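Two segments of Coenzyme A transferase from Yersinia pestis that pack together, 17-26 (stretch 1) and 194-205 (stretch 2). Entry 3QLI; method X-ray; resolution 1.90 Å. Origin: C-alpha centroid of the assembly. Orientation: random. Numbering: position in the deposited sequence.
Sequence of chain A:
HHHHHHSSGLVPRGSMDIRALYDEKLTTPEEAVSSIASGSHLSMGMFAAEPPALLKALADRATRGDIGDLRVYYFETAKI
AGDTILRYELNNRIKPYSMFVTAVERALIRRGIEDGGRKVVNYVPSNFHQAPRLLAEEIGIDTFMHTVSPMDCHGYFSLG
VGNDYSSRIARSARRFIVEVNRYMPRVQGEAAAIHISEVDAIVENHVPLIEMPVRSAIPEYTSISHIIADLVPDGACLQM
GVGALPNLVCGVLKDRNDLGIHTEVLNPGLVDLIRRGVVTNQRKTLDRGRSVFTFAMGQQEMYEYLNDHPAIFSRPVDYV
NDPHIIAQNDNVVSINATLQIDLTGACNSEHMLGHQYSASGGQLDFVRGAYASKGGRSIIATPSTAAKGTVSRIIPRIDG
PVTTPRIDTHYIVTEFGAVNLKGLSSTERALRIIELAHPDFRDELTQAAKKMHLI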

# COMPACT_ATOMS: atom_id res chain seq x y z
N ASP A 17 19.26 37.60 21.91
CA ASP A 17 18.33 38.37 22.73
C ASP A 17 16.90 37.98 22.35
O ASP A 17 16.30 38.60 21.47
CB ASP A 17 18.55 39.87 22.54
CG ASP A 17 17.76 40.71 23.54
OD1 ASP A 17 18.04 41.92 23.64
OD2 ASP A 17 16.88 40.16 24.24
N ILE A 18 16.38 36.96 23.02
CA ILE A 18 15.10 36.36 22.63
C ILE A 18 13.90 37.20 23.03
O ILE A 18 12.88 37.19 22.36
CB ILE A 18 14.94 34.93 23.20
CG1 ILE A 18 14.90 34.98 24.73
CG2 ILE A 18 16.06 34.03 22.70
CD1 ILE A 18 14.60 33.65 25.37
N ARG A 19 14.01 37.92 24.13
CA ARG A 19 12.90 38.77 24.52
C ARG A 19 12.79 39.97 23.58
O ARG A 19 11.69 40.43 23.29
CB ARG A 19 13.01 39.19 25.99
CG ARG A 19 12.59 38.07 26.92
CD ARG A 19 12.79 38.45 28.37
NE ARG A 19 14.19 38.70 28.67
CZ ARG A 19 14.66 38.94 29.88
NH1 ARG A 19 13.82 38.96 30.92
NH2 ARG A 19 15.95 39.17 30.06
N ALA A 20 13.92 40.43 23.08
CA ALA A 20 13.93 41.49 22.08
C ALA A 20 13.32 40.97 20.78
O ALA A 20 12.56 41.68 20.11
CB ALA A 20 15.34 42.02 21.85
N LEU A 21 13.65 39.73 20.42
CA LEU A 21 13.10 39.15 19.20
C LEU A 21 11.60 38.94 19.36
O LEU A 21 10.84 39.20 18.43
CB LEU A 21 13.79 37.82 18.87
CG LEU A 21 15.27 37.88 18.51
CD1 LEU A 21 15.82 36.49 18.19
CD2 LEU A 21 15.47 38.83 17.34
N TYR A 22 11.18 38.48 20.54
CA TYR A 22 9.77 38.23 20.79
C TYR A 22 8.96 39.51 20.64
O TYR A 22 7.89 39.52 20.03
CB TYR A 22 9.60 37.68 22.20
CG TYR A 22 8.27 37.01 22.49
CD1 TYR A 22 8.12 35.63 22.39
CD2 TYR A 22 7.16 37.76 22.88
CE1 TYR A 22 6.91 35.01 22.68
CE2 TYR A 22 5.94 37.15 23.17
CZ TYR A 22 5.82 35.78 23.06
OH TYR A 22 4.62 35.16 23.34
N ASP A 23 9.50 40.60 21.18
CA ASP A 23 8.80 41.87 21.15
C ASP A 23 8.72 42.42 19.73
O ASP A 23 7.72 43.03 19.36
CB ASP A 23 9.48 42.88 22.09
CG ASP A 23 9.46 42.41 23.53
OD1 ASP A 23 8.40 41.96 24.03
OD2 ASP A 23 10.53 42.49 24.18
N GLU A 24 9.77 42.21 18.94
CA GLU A 24 9.74 42.62 17.54
C GLU A 24 8.71 41.84 16.73
O GLU A 24 8.02 42.40 15.88
CB GLU A 24 11.12 42.47 16.91
CG GLU A 24 12.22 43.25 17.62
CD GLU A 24 13.60 42.94 17.07
OE1 GLU A 24 14.61 43.38 17.68
OE2 GLU A 24 13.68 42.27 16.02
N LYS A 25 8.60 40.54 17.00
CA LYS A 25 7.72 39.65 16.23
C LYS A 25 6.27 39.63 16.70
O LYS A 25 5.37 39.25 15.94
CB LYS A 25 8.27 38.22 16.24
CG LYS A 25 9.57 38.04 15.46
CD LYS A 25 10.27 36.75 15.88
CE LYS A 25 11.70 36.69 15.35
NZ LYS A 25 11.78 36.51 13.89
N LEU A 26 6.04 40.00 17.96
CA LEU A 26 4.71 39.96 18.54
C LEU A 26 3.82 41.00 17.88
O LEU A 26 4.22 42.15 17.72
CB LEU A 26 4.78 40.22 20.06
CG LEU A 26 3.45 40.22 20.81
CD1 LEU A 26 2.80 38.84 20.83
CD2 LEU A 26 3.63 40.74 22.25
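Stretch 2 (194-205) IHISEVDAIVEN

The helix of stretch 1 docks on a strand of stretch 2 by its own C-terminal end: where the chain leaves the helix, backbone meets backbone. Ile 202 N donates to Lys 25 O at 3.0 Å, with an N-H...O angle of 160°, and Leu 26 CA lies 3.3 Å from Ile 202 O in a CA-H...O contact. Leu 26, the first residue to leave helical phi/psi, thus forms a single beta bridge with Ile 202, their CA atoms 4.5 Å apart. A carbonyl in the last turn of a helix lacks the usual amide four residues on, and here the strand supplies one.

Stretch 2 reaches this point by a bent route. It finishes a strand at Ile 194 and His 195, makes a short 3-10 segment over 196-198, passes through Val 199 and Asp 200, and becomes extended again over 201-204. That second strand crosses helix 18-25 nearly at right angles, at -80°, with the axes 7.5 Å apart at closest approach. The backbone pairing is a single bridge, and much of the remaining contact involves side chains.

Ile 196 and Ile 202, whose CA-to-CB bonds point toward stretch 1, have the largest covered areas in stretch 2. Ile 196, in the 3-10 segment, sets its CD1 3.3 Å from Tyr 22 N and 3.8 Å from Leu 21 CB, while its CG2 lies 4.2 Å from Ile 18 CG2. Along the strand, Ile 202 places CD1 over one face of the Tyr 22 ring, 4.2 Å from the centroid and 3.8 Å from Tyr 22 CD1; the same CD1 is 3.7 Å from Lys 25 CB.

Lys 25 has the largest covered area of the contact. Its CB points toward stretch 2, and its aliphatic chain runs beside Ile 196, with Lys 25 CD 3.8 Å from Ile 196 CG1, before Lys 25 NZ donates to Val 199 O at 2.7 Å. One lysine thus uses its methylenes for packing and its ammonium to bind a backbone carbonyl in the turn between the 3-10 segment and the strand.

Farther along the strand, the CA-to-CB bond of Glu 204 also points toward stretch 1. Tyr 22 OH donates to Glu 204 OE2 at 2.7 Å, with the carboxylate oxygen near the plane of the ring, so the tyrosine offers a face to Ile 202 and its hydroxyl to Glu 204. Leu 26 CD1 packs 3.7 Å from Glu 204 CD and 4.0 Å from Ile 202 CG2.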

# COMPACT_ATOMS: atom_id res chain seq x y z
N ILE A 194 10.57 24.62 18.16
CA ILE A 194 11.02 25.54 17.12
C ILE A 194 11.57 26.81 17.74
O ILE A 194 10.88 27.44 18.55
CB ILE A 194 9.88 25.99 16.19
CG1 ILE A 194 8.90 24.85 15.91
CG2 ILE A 194 10.45 26.63 14.91
CD1 ILE A 194 9.49 23.72 15.12
N HIS A 195 12.77 27.20 17.36
CA HIS A 195 13.39 28.39 17.93
C HIS A 195 12.76 29.68 17.39
O HIS A 195 12.34 29.74 16.24
CB HIS A 195 14.89 28.39 17.65
CG HIS A 195 15.64 29.41 18.44
ND1 HIS A 195 16.10 30.59 17.89
CD2 HIS A 195 16.00 29.44 19.75
CE1 HIS A 195 16.72 31.29 18.82
NE2 HIS A 195 16.67 30.62 19.95
N ILE A 196 12.72 30.72 18.22
CA ILE A 196 12.13 32.00 17.81
C ILE A 196 12.78 32.56 16.54
O ILE A 196 12.14 33.26 15.75
CB ILE A 196 12.16 33.03 18.97
CG1 ILE A 196 11.45 34.32 18.56
CG2 ILE A 196 13.59 33.29 19.40
CD1 ILE A 196 11.13 35.24 19.71
N SER A 197 14.05 32.24 16.31
CA SER A 197 14.74 32.71 15.12
C SER A 197 14.14 32.14 13.84
O SER A 197 14.41 32.62 12.75
CB SER A 197 16.25 32.41 15.20
OG SER A 197 16.49 31.02 15.19
N GLU A 198 13.30 31.11 13.99
CA GLU A 198 12.66 30.44 12.86
C GLU A 198 11.19 30.84 12.71
O GLU A 198 10.49 30.30 11.87
CB GLU A 198 12.71 28.92 13.05
CG GLU A 198 13.82 28.25 12.29
CD GLU A 198 15.14 28.29 13.03
OE1 GLU A 198 15.27 27.54 14.02
OE2 GLU A 198 16.04 29.06 12.62
N VAL A 199 10.74 31.76 13.55
CA VAL A 199 9.35 32.19 13.59
C VAL A 199 9.27 33.59 12.99
O VAL A 199 10.11 34.45 13.28
CB VAL A 199 8.85 32.17 15.05
CG1 VAL A 199 7.47 32.82 15.17
CG2 VAL A 199 8.84 30.73 15.60
N ASP A 200 8.29 33.83 12.13
CA ASP A 200 8.24 35.13 11.46
C ASP A 200 7.35 36.12 12.19
O ASP A 200 7.60 37.33 12.15
CB ASP A 200 7.80 34.96 10.01
CG ASP A 200 8.84 34.25 9.18
OD1 ASP A 200 9.85 34.88 8.81
OD2 ASP A 200 8.65 33.04 8.92
N ALA A 201 6.32 35.61 12.84
CA ALA A 201 5.42 36.48 13.59
C ALA A 201 4.71 35.70 14.68
O ALA A 201 4.49 34.49 14.56
CB ALA A 201 4.41 37.14 12.66
N ILE A 202 4.33 36.42 15.74
CA ILE A 202 3.73 35.82 16.93
C ILE A 202 2.47 36.56 17.35
O ILE A 202 2.46 37.80 17.41
CB ILE A 202 4.71 35.91 18.11
CG1 ILE A 202 6.05 35.26 17.74
CG2 ILE A 202 4.08 35.30 19.38
CD1 ILE A 202 7.21 35.69 18.65
N VAL A 203 1.40 35.82 17.63
CA VAL A 203 0.26 36.39 18.34
C VAL A 203 0.02 35.54 19.58
O VAL A 203 0.54 34.42 19.66
CB VAL A 203 -1.03 36.43 17.47
CG1 VAL A 203 -0.76 37.20 16.17
CG2 VAL A 203 -1.55 35.01 17.17
N GLU A 204 -0.74 36.07 20.53
CA GLU A 204 -1.02 35.36 21.78
C GLU A 204 -2.52 35.27 21.98
O GLU A 204 -3.24 36.27 21.87
CB GLU A 204 -0.40 36.10 22.98
CG GLU A 204 1.13 36.15 22.95
CD GLU A 204 1.74 37.13 23.96
OE1 GLU A 204 1.07 38.11 24.35
OE2 GLU A 204 2.90 36.92 24.35
N ASN A 205 -2.98 34.06 22.28
CA ASN A 205 -4.40 33.79 22.48
C ASN A 205 -4.56 32.59 23.39
O ASN A 205 -4.48 31.44 22.93
CB ASN A 205 -5.12 33.53 21.15
CG ASN A 205 -6.63 33.45 21.32
OD1 ASN A 205 -7.23 34.29 21.99
ND2 ASN A 205 -7.25 32.43 20.74